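Local coordinates for histidine acid phosphatase (Bifidobacterium longum subsp. infantis, PDB 6RXD), which probably removes phosphate from phytate and other inositol polyphosphates, and from 2,3-bisphosphoglycerate, at residues E64-D69 with E251-K256; G70-K73 with I77-E80; F181-D186 with N195-S200. All blocks are in the same frame, centred on the assembly; numbering follows the deposited sequence.

Contact 1. Residues E64-D69 with E251-K256. With ZN (zinc ion), chain C.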
loop_
_atom_site.group_PDB
_atom_site.type_symbol
_atom_site.label_atom_id
_atom_site.label_comp_id
_atom_site.label_asym_id
_atom_site.label_seq_id
_atom_site.Cartn_x
_atom_site.Cartn_y
_atom_site.Cartn_z
ATOM N N GLU A 64 8.562 27.902 -15.113
ATOM C CA GLU A 64 8.463 29.347 -15.285
ATOM C C GLU A 64 9.846 29.956 -15.541
ATOM O O GLU A 64 10.003 30.858 -16.374
ATOM C CB GLU A 64 7.767 29.979 -14.069
ATOM C CG GLU A 64 6.292 29.622 -13.977
ATOM C CD GLU A 64 5.707 29.789 -12.589
ATOM O OE1 GLU A 64 6.469 30.033 -11.628
ATOM O OE2 GLU A 64 4.472 29.669 -12.449
ATOM N N THR A 65 10.855 29.449 -14.839
ATOM C CA THR A 65 12.224 29.912 -15.051
ATOM C C THR A 65 12.742 29.504 -16.436
ATOM O O THR A 65 13.360 30.304 -17.150
ATOM C CB THR A 65 13.143 29.373 -13.945
ATOM O OG1 THR A 65 12.725 29.921 -12.690
ATOM C CG2 THR A 65 14.593 29.777 -14.206
ATOM N N ALA A 66 12.480 28.261 -16.828
ATOM C CA ALA A 66 12.849 27.809 -18.171
ATOM C C ALA A 66 12.201 28.660 -19.265
ATOM O O ALA A 66 12.828 28.971 -20.277
ATOM C CB ALA A 66 12.493 26.336 -18.352
ATOM N N ALA A 67 10.940 29.029 -19.072
ATOM C CA ALA A 67 10.253 29.866 -20.055
ATOM C C ALA A 67 10.906 31.238 -20.153
ATOM O O ALA A 67 11.075 31.783 -21.247
ATOM C CB ALA A 67 8.759 30.001 -19.710
ATOM N N ARG A 68 11.260 31.799 -19.003
ATOM C CA ARG A 68 11.911 33.107 -18.960
ATOM C C ARG A 68 13.292 33.075 -19.610
ATOM O O ARG A 68 13.687 34.025 -20.295
ATOM C CB ARG A 68 12.043 33.572 -17.503
ATOM C CG ARG A 68 12.688 34.950 -17.328
ATOM C CD ARG A 68 13.215 35.155 -15.903
ATOM N NE ARG A 68 14.317 34.246 -15.575
ATOM C CZ ARG A 68 15.004 34.271 -14.435
ATOM N NH1 ARG A 68 14.714 35.167 -13.501
ATOM N NH2 ARG A 68 15.989 33.405 -14.230
ATOM N N ASP A 69 14.033 31.997 -19.374
ATOM C CA ASP A 69 15.435 31.925 -19.782
ATOM C C ASP A 69 15.694 31.134 -21.070
ATOM O O ASP A 69 16.846 30.891 -21.426
ATOM C CB ASP A 69 16.286 31.342 -18.652
ATOM C CG ASP A 69 16.380 32.263 -17.451
ATOM O OD1 ASP A 69 15.950 33.433 -17.558
ATOM O OD2 ASP A 69 16.892 31.809 -16.404
ATOM N N GLU A 251 20.574 21.543 -22.705
ATOM C CA GLU A 251 21.812 21.216 -22.005
ATOM C C GLU A 251 22.300 22.387 -21.185
ATOM O O GLU A 251 22.733 22.234 -20.042
ATOM C CB GLU A 251 22.890 20.842 -23.021
ATOM C CG GLU A 251 22.625 19.556 -23.760
ATOM C CD GLU A 251 22.610 18.347 -22.854
ATOM O OE1 GLU A 251 23.193 18.382 -21.741
ATOM O OE2 GLU A 251 22.004 17.352 -23.278
ATOM N N GLU A 252 22.227 23.568 -21.783
ATOM C CA GLU A 252 22.653 24.793 -21.124
ATOM C C GLU A 252 21.837 25.072 -19.856
ATOM O O GLU A 252 22.381 25.449 -18.822
ATOM C CB GLU A 252 22.547 25.955 -22.116
ATOM C CG GLU A 252 22.864 27.320 -21.560
ATOM C CD GLU A 252 22.671 28.405 -22.602
ATOM O OE1 GLU A 252 21.539 28.541 -23.117
ATOM O OE2 GLU A 252 23.654 29.107 -22.920
ATOM N N PHE A 253 20.529 24.865 -19.927
ATOM C CA PHE A 253 19.684 25.068 -18.755
ATOM C C PHE A 253 20.032 24.060 -17.656
ATOM O O PHE A 253 20.204 24.420 -16.489
ATOM C CB PHE A 253 18.218 24.937 -19.166
ATOM C CG PHE A 253 17.239 25.295 -18.080
ATOM C CD1 PHE A 253 16.672 24.311 -17.289
ATOM C CD2 PHE A 253 16.870 26.618 -17.868
ATOM C CE1 PHE A 253 15.751 24.639 -16.289
ATOM C CE2 PHE A 253 15.963 26.954 -16.878
ATOM C CZ PHE A 253 15.398 25.959 -16.092
ATOM N N LEU A 254 20.162 22.797 -18.035
ATOM C CA LEU A 254 20.422 21.747 -17.055
ATOM C C LEU A 254 21.824 21.868 -16.479
ATOM O O LEU A 254 22.060 21.479 -15.348
ATOM C CB LEU A 254 20.235 20.375 -17.697
ATOM C CG LEU A 254 18.790 20.069 -18.085
ATOM C CD1 LEU A 254 18.704 18.781 -18.897
ATOM C CD2 LEU A 254 17.900 20.001 -16.847
ATOM N N ALA A 255 22.756 22.404 -17.259
ATOM C CA ALA A 255 24.109 22.604 -16.751
ATOM C C ALA A 255 24.129 23.653 -15.642
ATOM O O ALA A 255 24.885 23.529 -14.681
ATOM C CB ALA A 255 25.064 22.977 -17.875
ATOM N N LYS A 256 23.308 24.692 -15.779
ATOM C CA LYS A 256 23.181 25.683 -14.714
ATOM C C LYS A 256 22.554 25.104 -13.453
ATOM O O LYS A 256 22.882 25.518 -12.343
ATOM C CB LYS A 256 22.398 26.910 -15.181
ATOM C CG LYS A 256 23.109 27.717 -16.263
ATOM C CD LYS A 256 22.404 29.039 -16.515
ATOM C CE LYS A 256 22.880 29.677 -17.815
ATOM N NZ LYS A 256 22.263 31.016 -18.039
HETATM ZN ZN ZN C . 22.486 15.505 -22.175
#
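The aromatic side chain of Phe253 reaches from helix 251-258 to the flank of helix 55-69 and lies against Ala66. This is helix-to-helix packing within a histidine acid phosphatase, far from the centre of the chain, and it joins elements 182 residues apart in sequence. The bond from CA to CB of Phe253 already aims at the other helix, and CG stands anti to the backbone N (chi1 -173°), carrying the ring straight out. Past CG, CD2 meets Gly71 CA, in the loop that follows helix 55-69. The next atom, CE2, reaches the backbone itself, 3.5 Å from Ala66 CA, while Thr65 CG2 comes to the ring edge, 4.1 Å from CE2. At the tip, CZ lies 3.7 Å from Ala66 CB. That methyl sits over one face of the ring, 28° off its normal, as a CH-pi contact. Alanine suits the place because its short side chain lets a ring approach the helix backbone, and phenylalanine supplies both length and flatness. Tyr262 and Phe249 also meet the Phe253 ring, building an aromatic cluster.

Thr65 divides its duties: its methyl touches the phenylalanine, whereas OG1 bonds to Trp264 NE1. Arg68 grips Asp69 side-on through NE and NH2; the NH2 bond to OD2, 2.8 Å, lies in the guanidinium plane. Tyr262, whose ring meets that of Phe253, also bonds through OH to this OD2. Lys256 NZ stays 5.7 Å from Asp69 OD2, opposite charges without contact. On the far side of helix 251-258, a bend at chi2 turns the Glu251 carboxylate to a zinc ion shared with His242 NE2; OE2 binds the metal at 2.2 Å, while OE1 remains 3.0 Å from it.

Contact 2. Residues G70-K73 with I77-E80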
loop_
_atom_site.group_PDB
_atom_site.type_symbol
_atom_site.label_atom_id
_atom_site.label_comp_id
_atom_site.label_asym_id
_atom_site.label_seq_id
_atom_site.Cartn_x
_atom_site.Cartn_y
_atom_site.Cartn_z
ATOM N N GLY A 70 14.636 30.748 -21.771
ATOM C CA GLY A 70 14.790 29.999 -23.011
ATOM C C GLY A 70 15.390 28.624 -22.773
ATOM O O GLY A 70 16.219 28.140 -23.561
ATOM N N GLY A 71 14.953 27.982 -21.695
ATOM C CA GLY A 71 15.503 26.695 -21.297
ATOM C C GLY A 71 14.755 25.456 -21.757
ATOM O O GLY A 71 15.159 24.342 -21.429
ATOM N N PHE A 72 13.658 25.621 -22.492
ATOM C CA PHE A 72 12.988 24.464 -23.072
ATOM C C PHE A 72 13.582 24.152 -24.439
ATOM O O PHE A 72 14.080 25.047 -25.134
ATOM C CB PHE A 72 11.482 24.713 -23.223
ATOM C CG PHE A 72 10.721 24.617 -21.932
ATOM C CD1 PHE A 72 10.480 23.380 -21.345
ATOM C CD2 PHE A 72 10.275 25.761 -21.283
ATOM C CE1 PHE A 72 9.781 23.284 -20.147
ATOM C CE2 PHE A 72 9.577 25.670 -20.088
ATOM C CZ PHE A 72 9.325 24.432 -19.519
ATOM N N LYS A 73 13.526 22.884 -24.830
ATOM C CA LYS A 73 14.071 22.484 -26.130
ATOM C C LYS A 73 13.282 23.023 -27.323
ATOM O O LYS A 73 13.842 23.230 -28.406
ATOM C CB LYS A 73 14.218 20.962 -26.216
ATOM C CG LYS A 73 15.400 20.440 -25.416
ATOM C CD LYS A 73 15.948 19.142 -26.003
ATOM C CE LYS A 73 17.396 18.904 -25.584
ATOM N NZ LYS A 73 17.760 17.461 -25.720
ATOM N N ILE A 77 7.409 21.766 -26.821
ATOM C CA ILE A 77 7.791 21.052 -25.595
ATOM C C ILE A 77 7.450 21.856 -24.330
ATOM O O ILE A 77 6.948 21.302 -23.342
ATOM C CB ILE A 77 9.291 20.669 -25.661
ATOM C CG1 ILE A 77 9.463 19.473 -26.609
ATOM C CG2 ILE A 77 9.853 20.357 -24.279
ATOM C CD1 ILE A 77 10.929 19.154 -26.954
ATOM N N LYS A 78 7.706 23.162 -24.371
ATOM C CA LYS A 78 7.329 24.066 -23.284
ATOM C C LYS A 78 5.838 23.968 -23.024
ATOM O O LYS A 78 5.401 23.729 -21.899
ATOM C CB LYS A 78 7.640 25.514 -23.671
ATOM C CG LYS A 78 7.265 26.540 -22.610
ATOM C CD LYS A 78 7.159 27.959 -23.168
ATOM C CE LYS A 78 8.282 28.280 -24.128
ATOM N NZ LYS A 78 8.321 29.735 -24.479
ATOM N N ALA A 79 5.047 24.173 -24.075
ATOM C CA ALA A 79 3.597 24.162 -23.914
ATOM C C ALA A 79 3.088 22.842 -23.355
ATOM O O ALA A 79 2.185 22.822 -22.522
ATOM C CB ALA A 79 2.909 24.492 -25.250
ATOM N N GLU A 80 3.669 21.739 -23.814
ATOM C CA GLU A 80 3.200 20.426 -23.375
ATOM C C GLU A 80 3.548 20.172 -21.912
ATOM O O GLU A 80 2.713 19.640 -21.161
ATOM C CB GLU A 80 3.730 19.294 -24.269
ATOM C CG GLU A 80 3.338 17.889 -23.811
ATOM C CD GLU A 80 1.878 17.550 -24.079
ATOM O OE1 GLU A 80 1.168 18.355 -24.723
ATOM O OE2 GLU A 80 1.437 16.462 -23.653
#
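Phe72 lays one face of its ring on the backbone of Lys78, whose CA stands 3.6 Å above the ring plane, over its centre. This is a CH-pi contact, and the lysine chain crosses the phenylalanine at about a right angle. Lys78 runs past the ring because chi1 (179°) sets its CG opposite the backbone N, and CG comes within 3.4 Å of Phe72 CD2. Ile77 adds CG2, approaching Phe72 CD1 obliquely at 4.3 Å, and sends its other branch to Lys73, with CD1 3.8 Å from Lys73 CB.

Around this first shell, Phe249, Ile248, Ala63 and Ala66 also touch the phenylalanine, which therefore packs between helix 55-69, the start of helix 75-95 and the 248-250 region. Backbone hydrogen bonds between Gly71 and Thr250 and between Lys73 and Ile248 fix the loop that carries it. Gly70, which leaves the preceding helix with positive phi (66°), takes a conformation easiest for a residue lacking a side chain.

Both lysines are amphipathic here. Lys78 bends at chi3 and delivers NZ to a salt bridge with Glu75, whereas the extended Lys73 chain ends on Ser246 O, its side chain about 6 Å from a zinc ion. The contact itself thus rests on methylene, methyl and ring surfaces, so its hold depends on shape and burial, with charge dealt with at the margins.

Contact 3. Residues F181-D186 with N195-S200; sequences FQKNPD and NPDGTS
Lys183 swings its ammonium group to Asp197 in a salt bridge, NZ standing 2.9 Å from OD2 on the anti lone pair of that oxygen. CD already lies beside the aspartate, and the bend at chi3 (-70°) turns CE, and with it NZ, toward OD2. Asp197 holds CG between its own backbone N and carbonyl carbon (chi1 74°), a cramped rotamer that pays off in bonds on the other oxygen: OD1 accepts Thr199 N from above the carboxylate plane and Thr199 OG1, at 2.6 Å, on its syn lone pair.

The bond from Thr199 N makes an Asx turn, set on a type I beta turn from Asn195 to Gly198; glycine suits the last position, where phi is positive. The contact ties the end of strand 181-183, in the mixed sheet, and the start of helix 185-188 to the loop leading to helix 206-220. With an alanine here instead of Asp197, the Lys183 ammonium would probably lose its mate, and the Thr199 amide and hydroxyl their shared acceptor.

Asn195 lies across Pro185, its carboxamide OD1 3.2 Å from Pro185 CB. The proline, rigid and without an amide hydrogen, fits the first turn of helix 185-188, directly after the N-cap residue Asn184. Lys201 NZ bonds to Asn195 OD1. From the same amide, ND2 donates in plane to Thr199 OG1 at 170°, and also to a water that makes a weak bond to Asp186 OD1.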
loop_
_atom_site.group_PDB
_atom_site.type_symbol
_atom_site.label_atom_id
_atom_site.label_comp_id
_atom_site.label_asym_id
_atom_site.label_seq_id
_atom_site.Cartn_x
_atom_site.Cartn_y
_atom_site.Cartn_z
ATOM N N PHE A 181 -16.948 1.581 11.195
ATOM C CA PHE A 181 -15.541 1.201 11.292
ATOM C C PHE A 181 -14.938 1.355 12.679
ATOM O O PHE A 181 -14.867 2.455 13.215
ATOM C CB PHE A 181 -14.728 1.971 10.244
ATOM C CG PHE A 181 -14.984 1.491 8.853
ATOM C CD1 PHE A 181 -14.143 0.555 8.273
ATOM C CD2 PHE A 181 -16.112 1.899 8.162
ATOM C CE1 PHE A 181 -14.394 0.067 7.003
ATOM C CE2 PHE A 181 -16.372 1.415 6.889
ATOM C CZ PHE A 181 -15.514 0.488 6.319
ATOM N N GLN A 182 -14.519 0.231 13.253
ATOM C CA GLN A 182 -13.838 0.214 14.541
ATOM C C GLN A 182 -12.372 0.602 14.366
ATOM O O GLN A 182 -11.665 0.011 13.564
ATOM C CB GLN A 182 -13.913 -1.190 15.129
ATOM C CG GLN A 182 -13.059 -1.407 16.365
ATOM C CD GLN A 182 -13.647 -0.766 17.597
ATOM O OE1 GLN A 182 -14.750 -0.226 17.561
ATOM N NE2 GLN A 182 -12.906 -0.814 18.700
ATOM N N LYS A 183 -11.910 1.591 15.122
ATOM C CA LYS A 183 -10.503 1.973 15.057
ATOM C C LYS A 183 -9.648 0.948 15.800
ATOM O O LYS A 183 -9.925 0.613 16.959
ATOM C CB LYS A 183 -10.316 3.381 15.637
ATOM C CG LYS A 183 -10.924 4.472 14.765
ATOM C CD LYS A 183 -10.601 5.874 15.288
ATOM C CE LYS A 183 -11.326 6.175 16.594
ATOM N NZ LYS A 183 -11.199 7.626 16.943
ATOM N N ASN A 184 -8.635 0.415 15.119
ATOM C CA ASN A 184 -7.723 -0.546 15.740
ATOM C C ASN A 184 -6.278 -0.271 15.340
ATOM O O ASN A 184 -5.689 -1.012 14.551
ATOM C CB ASN A 184 -8.104 -1.983 15.359
ATOM C CG ASN A 184 -7.504 -3.014 16.291
ATOM O OD1 ASN A 184 -6.547 -2.731 17.021
ATOM N ND2 ASN A 184 -8.057 -4.220 16.270
ATOM N N PRO A 185 -5.688 0.791 15.899
ATOM C CA PRO A 185 -4.338 1.147 15.456
ATOM C C PRO A 185 -3.257 0.220 16.020
ATOM O O PRO A 185 -2.113 0.318 15.575
ATOM C CB PRO A 185 -4.171 2.576 15.992
ATOM C CG PRO A 185 -5.087 2.649 17.162
ATOM C CD PRO A 185 -6.273 1.818 16.778
ATOM N N ASP A 186 -3.594 -0.663 16.961
ATOM C CA ASP A 186 -2.609 -1.621 17.449
ATOM C C ASP A 186 -2.335 -2.683 16.399
ATOM O O ASP A 186 -1.235 -3.223 16.320
ATOM C CB ASP A 186 -3.076 -2.302 18.738
ATOM C CG ASP A 186 -3.128 -1.349 19.913
ATOM O OD1 ASP A 186 -2.621 -0.217 19.780
ATOM O OD2 ASP A 186 -3.666 -1.745 20.972
ATOM N N ASN A 195 -1.209 7.541 16.970
ATOM C CA ASN A 195 -2.322 7.008 16.194
ATOM C C ASN A 195 -2.924 8.073 15.293
ATOM O O ASN A 195 -2.872 9.262 15.617
ATOM C CB ASN A 195 -3.399 6.452 17.135
ATOM C CG ASN A 195 -2.894 5.306 17.975
ATOM O OD1 ASN A 195 -2.074 4.512 17.517
ATOM N ND2 ASN A 195 -3.380 5.208 19.212
ATOM N N PRO A 196 -3.498 7.661 14.155
ATOM C CA PRO A 196 -4.078 8.627 13.210
ATOM C C PRO A 196 -5.192 9.498 13.808
ATOM O O PRO A 196 -5.381 10.623 13.347
ATOM C CB PRO A 196 -4.664 7.736 12.111
ATOM C CG PRO A 196 -3.911 6.448 12.202
ATOM C CD PRO A 196 -3.490 6.283 13.625
ATOM N N ASP A 197 -5.919 8.996 14.803
ATOM C CA ASP A 197 -7.043 9.739 15.380
ATOM C C ASP A 197 -6.618 10.791 16.409
ATOM O O ASP A 197 -7.459 11.410 17.058
ATOM C CB ASP A 197 -8.086 8.782 15.986
ATOM C CG ASP A 197 -7.637 8.167 17.305
ATOM O OD1 ASP A 197 -6.448 8.289 17.670
ATOM O OD2 ASP A 197 -8.485 7.540 17.983
ATOM N N GLY A 198 -5.315 10.976 16.572
ATOM C CA GLY A 198 -4.820 11.971 17.506
ATOM C C GLY A 198 -4.480 11.436 18.882
ATOM O O GLY A 198 -3.902 12.152 19.697
ATOM N N THR A 199 -4.856 10.187 19.158
ATOM C CA THR A 199 -4.446 9.533 20.394
ATOM C C THR A 199 -3.062 8.909 20.213
ATOM O O THR A 199 -2.542 8.859 19.100
ATOM C CB THR A 199 -5.453 8.456 20.844
ATOM O OG1 THR A 199 -5.476 7.387 19.890
ATOM C CG2 THR A 199 -6.852 9.048 20.963
ATOM N N SER A 200 -2.463 8.448 21.308
ATOM C CA SER A 200 -1.174 7.768 21.229
ATOM C C SER A 200 -1.187 6.462 22.007
ATOM O O SER A 200 -1.922 6.320 22.986
ATOM C CB SER A 200 -0.050 8.667 21.739
ATOM O OG SER A 200 0.135 9.777 20.882
HETATM O O HOH W 1 -3.549 2.864 21.062
#

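In the fold
From the N terminus, helix 55-69 supplies the first half of contact 1. The chain then turns at once through residues 70-73 into helix 75-95, and contact 2 closes this short turn. Contact 3 follows, closing a second local loop where strand 181-183 leaves the large mixed sheet and helix 185-188 begins. Only at helix 251-258 does contact 1 close, so its long loop encloses both of the others, which lie in series. Contacts 1 and 2 touch: their centres are 9 Å apart, and Ala66 O probably accepts a hydrogen bond from Gly71 N. Contact 3 is remote, its centre about 47 Å from either.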